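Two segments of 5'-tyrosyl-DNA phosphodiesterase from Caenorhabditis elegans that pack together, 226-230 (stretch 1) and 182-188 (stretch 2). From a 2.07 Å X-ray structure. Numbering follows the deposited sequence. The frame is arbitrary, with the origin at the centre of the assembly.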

ATOM      1  N   LYS A 226      18.918  -2.633   1.775  1.00 36.05           N
ATOM      2  CA  LYS A 226      18.786  -2.457   0.334  1.00 42.49           C
ATOM      3  C   LYS A 226      17.352  -2.710  -0.133  1.00 37.98           C
ATOM      4  O   LYS A 226      16.605  -3.482   0.489  1.00 30.93           O
ATOM      5  CB  LYS A 226      19.770  -3.351  -0.418  1.00 51.17           C
ATOM      6  CG  LYS A 226      21.228  -2.952  -0.219  1.00 58.95           C
ATOM      7  CD  LYS A 226      22.150  -3.891  -0.978  1.00 66.60           C
ATOM      8  CE  LYS A 226      22.325  -5.210  -0.256  1.00 71.50           C
ATOM      9  NZ  LYS A 226      23.714  -5.732  -0.375  1.00 75.39           N
ATOM     10  N   VAL A 227      16.973  -2.056  -1.225  1.00 36.86           N
ATOM     11  CA  VAL A 227      15.613  -2.163  -1.732  1.00 40.53           C
ATOM     12  C   VAL A 227      15.586  -2.045  -3.252  1.00 41.75           C
ATOM     13  O   VAL A 227      16.282  -1.214  -3.835  1.00 46.98           O
ATOM     14  CB  VAL A 227      14.675  -1.108  -1.070  1.00 40.35           C
ATOM     15  CG1 VAL A 227      15.225   0.286  -1.263  1.00 40.80           C
ATOM     16  CG2 VAL A 227      13.249  -1.202  -1.623  1.00 36.84           C
ATOM     17  N   LYS A 228      14.793  -2.901  -3.891  1.00 31.71           N
ATOM     18  CA  LYS A 228      14.480  -2.737  -5.302  1.00 31.46           C
ATOM     19  C   LYS A 228      13.005  -2.311  -5.436  1.00 27.53           C
ATOM     20  O   LYS A 228      12.165  -2.745  -4.652  1.00 29.02           O
ATOM     21  CB  LYS A 228      14.750  -4.048  -6.043  1.00 33.30           C
ATOM     22  CG  LYS A 228      16.236  -4.261  -6.335  1.00 43.94           C
ATOM     23  CD  LYS A 228      16.556  -5.684  -6.758  1.00 52.98           C
ATOM     24  CE  LYS A 228      17.829  -5.726  -7.600  1.00 58.15           C
ATOM     25  NZ  LYS A 228      18.306  -7.122  -7.818  1.00 58.53           N
ATOM     26  N   PHE A 229      12.691  -1.503  -6.447  1.00 22.77           N
ATOM     27  CA  PHE A 229      11.373  -0.868  -6.556  1.00 26.61           C
ATOM     28  C   PHE A 229      10.895  -0.866  -8.006  1.00 26.31           C
ATOM     29  O   PHE A 229      11.615  -0.410  -8.898  1.00 27.03           O
ATOM     30  CB  PHE A 229      11.436   0.569  -6.010  1.00 24.22           C
ATOM     31  CG  PHE A 229      10.075   1.246  -5.867  1.00 25.47           C
ATOM     32  CD1 PHE A 229       9.417   1.773  -6.971  1.00 25.23           C
ATOM     33  CD2 PHE A 229       9.479   1.358  -4.618  1.00 22.84           C
ATOM     34  CE1 PHE A 229       8.173   2.402  -6.833  1.00 28.06           C
ATOM     35  CE2 PHE A 229       8.256   1.973  -4.460  1.00 23.18           C
ATOM     36  CZ  PHE A 229       7.588   2.494  -5.568  1.00 22.91           C
ATOM     37  N   THR A 230       9.706  -1.421  -8.247  1.00 24.66           N
ATOM     38  CA  THR A 230       9.107  -1.414  -9.594  1.00 23.29           C
ATOM     39  C   THR A 230       7.641  -0.999  -9.544  1.00 23.09           C
ATOM     40  O   THR A 230       7.035  -0.959  -8.471  1.00 22.65           O
ATOM     41  CB  THR A 230       9.172  -2.793 -10.277  1.00 38.66           C
ATOM     42  OG1 THR A 230       8.322  -3.709  -9.569  1.00 40.79           O
ATOM     43  CG2 THR A 230      10.603  -3.334 -10.294  1.00 40.23           C
TER
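Stretch 2 182-188: DAWEAAG

Residues 182–188 comprise an N-cap, a short helix starting at Ala183 and the turn that closes it, packed on one side of the extended strand 226–230, whose alternation turns Val227 and Phe229 toward the helix and Lys226, Lys228 and Thr230 away from it. The helix runs across the strand, since Ala183 and Ala187 each touch both Val227 and Phe229. No direct hydrogen bond links the two stretches; 294 Å² of surface, summed over both, is buried mainly through apolar contacts.

Asp182 makes no contact with the strand but caps the helix: its OD1 accepts weak bonds from Trp184 N (2.9 Å) and Glu185 N (3.4 Å), while its carbonyl O accepts from Ala186 N at 2.8 Å. Ala183, the first helical residue, points its methyl toward the strand, touching both inward side chains, with CB 4.1 Å from both Val227 CG2 and Phe229 CD2. The CA-to-CB bond of Trp184 points sideways relative to the strand and, with chi1 at 173° (t), the residue lies over the Phe229 ring. Trp184 CB stands 4.0 Å from the centroid of the Phe229 ring, nearly on the ring normal, in a CH-pi contact. The indole then presents its edge to the face of the Phe229 ring, centroids 5.3 Å apart for the five-membered ring, the planes inclined at 71° and Trp184 CD1 lying 3.9 Å from Phe229 CD1. Glu185 points away from the strand and remains exposed.

One turn after Ala183, Ala186 again faces the strand, placing CB 3.6 Å from Val227 CG1. A water joins the backbones here, accepting from Val227 N at 3.1 Å and donating weakly to Ala186 O at 3.5 Å. The Ala187 CA lies 5.4 Å from the CA of Lys228, the register pair. Ala187 CB fits against the strand, 3.6 Å from both Val227 O and Phe229 CB. At Gly188 the chain leaves helical geometry with phi of 128° in a Schellman motif, Gly188 N bonded to Glu185 O at 2.9 Å; a CB here would jam against the preceding carbonyl oxygen.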

ATOM      1  N   ASP A 182      12.260   6.173   2.487  1.00 21.89           N
ATOM      2  CA  ASP A 182      11.264   6.009   1.451  1.00 23.84           C
ATOM      3  C   ASP A 182      11.806   5.006   0.439  1.00 23.82           C
ATOM      4  O   ASP A 182      12.884   5.195  -0.126  1.00 28.19           O
ATOM      5  CB  ASP A 182      10.999   7.369   0.804  1.00 25.85           C
ATOM      6  CG  ASP A 182      10.013   7.296  -0.334  1.00 25.64           C
ATOM      7  OD1 ASP A 182      10.055   6.298  -1.081  1.00 28.56           O
ATOM      8  OD2 ASP A 182       9.227   8.259  -0.505  1.00 33.53           O
ATOM      9  N   ALA A 183      11.068   3.923   0.230  1.00 23.90           N
ATOM     10  CA  ALA A 183      11.537   2.826  -0.624  1.00 21.20           C
ATOM     11  C   ALA A 183      11.912   3.281  -2.032  1.00 27.45           C
ATOM     12  O   ALA A 183      12.939   2.869  -2.573  1.00 23.50           O
ATOM     13  CB  ALA A 183      10.491   1.704  -0.675  1.00 20.97           C
ATOM     14  N   TRP A 184      11.078   4.113  -2.641  1.00 24.46           N
ATOM     15  CA  TRP A 184      11.384   4.590  -3.979  1.00 27.47           C
ATOM     16  C   TRP A 184      12.669   5.402  -4.042  1.00 33.47           C
ATOM     17  O   TRP A 184      13.464   5.254  -4.979  1.00 29.75           O
ATOM     18  CB  TRP A 184      10.243   5.422  -4.546  1.00 24.84           C
ATOM     19  CG  TRP A 184      10.609   6.062  -5.850  1.00 26.62           C
ATOM     20  CD1 TRP A 184      10.719   5.443  -7.069  1.00 28.04           C
ATOM     21  CD2 TRP A 184      10.882   7.452  -6.079  1.00 31.49           C
ATOM     22  NE1 TRP A 184      11.060   6.363  -8.035  1.00 27.54           N
ATOM     23  CE2 TRP A 184      11.159   7.603  -7.457  1.00 33.38           C
ATOM     24  CE3 TRP A 184      10.917   8.582  -5.256  1.00 30.61           C
ATOM     25  CZ2 TRP A 184      11.474   8.842  -8.028  1.00 37.64           C
ATOM     26  CZ3 TRP A 184      11.236   9.814  -5.825  1.00 34.64           C
ATOM     27  CH2 TRP A 184      11.504   9.932  -7.198  1.00 32.93           C
ATOM     28  N   GLU A 185      12.841   6.288  -3.067  1.00 38.30           N
ATOM     29  CA  GLU A 185      14.051   7.096  -2.972  1.00 36.50           C
ATOM     30  C   GLU A 185      15.280   6.237  -2.738  1.00 29.10           C
ATOM     31  O   GLU A 185      16.283   6.392  -3.424  1.00 30.24           O
ATOM     32  CB  GLU A 185      13.928   8.122  -1.847  1.00 35.05           C
ATOM     33  CG  GLU A 185      12.958   9.255  -2.109  1.00 33.70           C
ATOM     34  CD  GLU A 185      12.848  10.159  -0.902  1.00 41.33           C
ATOM     35  OE1 GLU A 185      12.058  11.125  -0.932  1.00 45.68           O
ATOM     36  OE2 GLU A 185      13.569   9.896   0.084  1.00 41.27           O
ATOM     37  N   ALA A 186      15.193   5.326  -1.773  1.00 27.64           N
ATOM     38  CA  ALA A 186      16.315   4.452  -1.434  1.00 28.41           C
ATOM     39  C   ALA A 186      16.695   3.517  -2.576  1.00 33.37           C
ATOM     40  O   ALA A 186      17.817   3.008  -2.632  1.00 33.59           O
ATOM     41  CB  ALA A 186      16.003   3.657  -0.168  1.00 27.00           C
ATOM     42  N   ALA A 187      15.750   3.258  -3.473  1.00 30.78           N
ATOM     43  CA  ALA A 187      16.034   2.410  -4.618  1.00 25.38           C
ATOM     44  C   ALA A 187      16.714   3.198  -5.734  1.00 32.75           C
ATOM     45  O   ALA A 187      17.166   2.607  -6.713  1.00 36.49           O
ATOM     46  CB  ALA A 187      14.754   1.753  -5.134  1.00 31.25           C
ATOM     47  N   GLY A 188      16.767   4.525  -5.599  1.00 30.80           N
ATOM     48  CA  GLY A 188      17.455   5.342  -6.584  1.00 28.23           C
ATOM     49  C   GLY A 188      16.685   6.513  -7.175  1.00 39.74           C
ATOM     50  O   GLY A 188      17.152   7.130  -8.138  1.00 43.49           O
TER
HETATM   51  O   HOH W   1      19.221  -0.125  -2.291  1.00 49.73           O